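Long-range contact in alpha-1,3-glucanase (Streptomyces thermodiastaticus, PDB 7C7D), which probably hydrolyses internal alpha-1,3-glucosidic linkages of alpha-1,3-glucan, as a thermostable endo-acting glycosidase of family GH87: residues A[369-374]-A[396-401]. Sequence-based numbering, arbitrary orientation.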
# COMPACT_ATOMS: atom_id res chain seq x y z
N ASN A 369 -2.30 0.15 9.25
CA ASN A 369 -2.63 1.10 8.21
C ASN A 369 -3.30 0.39 7.04
O ASN A 369 -3.11 -0.81 6.83
CB ASN A 369 -1.38 1.82 7.70
CG ASN A 369 -0.64 2.53 8.81
OD1 ASN A 369 -1.09 3.57 9.29
ND2 ASN A 369 0.48 1.97 9.23
N PHE A 370 -4.09 1.15 6.30
CA PHE A 370 -4.72 0.69 5.07
C PHE A 370 -4.15 1.47 3.90
O PHE A 370 -4.16 2.71 3.93
CB PHE A 370 -6.24 0.88 5.13
CG PHE A 370 -6.94 0.44 3.88
CD1 PHE A 370 -7.07 -0.91 3.61
CD2 PHE A 370 -7.43 1.36 2.96
CE1 PHE A 370 -7.70 -1.34 2.46
CE2 PHE A 370 -8.06 0.92 1.80
CZ PHE A 370 -8.19 -0.42 1.55
N LEU A 371 -3.67 0.76 2.88
CA LEU A 371 -3.04 1.36 1.71
C LEU A 371 -3.69 0.80 0.46
O LEU A 371 -3.69 -0.42 0.25
CB LEU A 371 -1.53 1.07 1.70
CG LEU A 371 -0.75 1.71 2.85
CD1 LEU A 371 -0.40 0.70 3.96
CD2 LEU A 371 0.51 2.38 2.32
N ARG A 372 -4.26 1.69 -0.37
CA ARG A 372 -4.87 1.30 -1.63
C ARG A 372 -4.37 2.23 -2.73
O ARG A 372 -4.31 3.45 -2.54
CB ARG A 372 -6.40 1.41 -1.56
CG ARG A 372 -7.11 1.16 -2.88
CD ARG A 372 -8.62 1.36 -2.78
NE ARG A 372 -9.30 0.25 -2.09
CZ ARG A 372 -10.35 0.40 -1.30
NH1 ARG A 372 -10.83 1.61 -1.07
NH2 ARG A 372 -10.91 -0.65 -0.72
N ASN A 373 -4.03 1.66 -3.88
CA ASN A 373 -3.75 2.44 -5.10
C ASN A 373 -2.50 3.32 -4.96
O ASN A 373 -2.52 4.52 -5.25
CB ASN A 373 -4.97 3.26 -5.55
CG ASN A 373 -4.83 3.82 -6.96
OD1 ASN A 373 -4.13 3.26 -7.80
ND2 ASN A 373 -5.51 4.93 -7.21
N GLN A 374 -1.40 2.71 -4.51
CA GLN A 374 -0.09 3.32 -4.58
C GLN A 374 0.47 3.12 -5.98
O GLN A 374 0.09 2.18 -6.69
CB GLN A 374 0.85 2.70 -3.55
CG GLN A 374 0.69 3.25 -2.14
CD GLN A 374 -0.76 3.25 -1.66
OE1 GLN A 374 -1.33 2.19 -1.37
NE2 GLN A 374 -1.36 4.44 -1.58
N ASN A 396 -0.64 -4.45 8.52
CA ASN A 396 -1.19 -3.51 7.55
C ASN A 396 -1.99 -4.27 6.51
O ASN A 396 -1.79 -5.47 6.30
CB ASN A 396 -0.06 -2.73 6.87
CG ASN A 396 0.79 -1.98 7.86
OD1 ASN A 396 0.39 -0.93 8.37
ND2 ASN A 396 1.98 -2.51 8.15
N THR A 397 -2.91 -3.56 5.86
CA THR A 397 -3.67 -4.09 4.74
C THR A 397 -3.34 -3.26 3.51
O THR A 397 -3.47 -2.03 3.54
CB THR A 397 -5.17 -4.07 5.04
OG1 THR A 397 -5.42 -4.96 6.12
CG2 THR A 397 -5.98 -4.52 3.83
N ILE A 398 -2.89 -3.95 2.46
CA ILE A 398 -2.40 -3.32 1.24
C ILE A 398 -3.14 -3.92 0.07
O ILE A 398 -3.27 -5.15 -0.03
CB ILE A 398 -0.88 -3.56 1.09
CG1 ILE A 398 -0.11 -2.82 2.18
CG2 ILE A 398 -0.40 -3.21 -0.31
CD1 ILE A 398 1.28 -3.35 2.42
N THR A 399 -3.61 -3.07 -0.84
CA THR A 399 -4.29 -3.55 -2.03
C THR A 399 -3.89 -2.72 -3.24
O THR A 399 -3.80 -1.48 -3.17
CB THR A 399 -5.82 -3.55 -1.86
OG1 THR A 399 -6.45 -3.75 -3.13
CG2 THR A 399 -6.34 -2.26 -1.24
N GLN A 400 -3.62 -3.40 -4.33
CA GLN A 400 -3.48 -2.78 -5.64
C GLN A 400 -2.40 -1.70 -5.75
O GLN A 400 -2.66 -0.60 -6.24
CB GLN A 400 -4.84 -2.28 -6.15
CG GLN A 400 -5.67 -3.38 -6.79
CD GLN A 400 -5.08 -3.90 -8.10
OE1 GLN A 400 -4.08 -3.36 -8.59
NE2 GLN A 400 -5.70 -4.92 -8.68
N PRO A 401 -1.15 -1.99 -5.38
CA PRO A 401 -0.06 -1.13 -5.86
C PRO A 401 0.02 -1.30 -7.37
O PRO A 401 -0.06 -2.41 -7.89
CB PRO A 401 1.18 -1.69 -5.15
CG PRO A 401 0.85 -3.15 -4.94
CD PRO A 401 -0.64 -3.22 -4.72
O HOH W 1 -8.46 -1.91 -3.85
O HOH W 2 -1.20 -0.00 -2.99
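The carboxamides of N369 and N396 sit on successive coils, nearly coplanar (7°), and so show how a parallel beta-helix stacks like residues. In N396, chi1 (-58°) sets CG beside the backbone N, and the turn of the amide about chi2 then points OD1 at two donors of N369: ND2 at 3.0 Å and the backbone N. The pattern recurs: N369 OD1 accepts from the backbone N of N345, and N420 OD1 from that of N396.

From there strands 370-372 and 397-399 run parallel, with T397 N, L371 N, T399 N and N373 N donating in turn to N369 O, T397 O, L371 O and T399 O. On the face of F370 and R372, the threonine methyls do the touching. T397 CG2 meets F370 CD1 at 3.8 Å, and T399 CG2, lodged between its own backbone N and carbonyl carbon, reaches F370 CZ as well as R372 CB (3.7 Å). The R372 chain bends at chi3 (-76°), which places NE; R372 CZ lies in plane at the phenyl edge, and F370 CZ sits 3.5 Å above one face of the guanidinium, offset toward its rim. A water joins NE to T399 OG1, while N164 OD1 and a salt bridge to D194 hold NH1. On the other face, L371 CD1 lies 4.0 Å from I398 CG1, both side chains packing on L379 of strand 379-382.

At Q374, whose side chain also has a polar partner in T350, a second water gives hydrogens to OE1 and T399 O and accepts one from Q374 N. Asparagine row, apolar stack and in-register strands are characteristic of the right-handed parallel beta-helix of pectate lyase-like proteins.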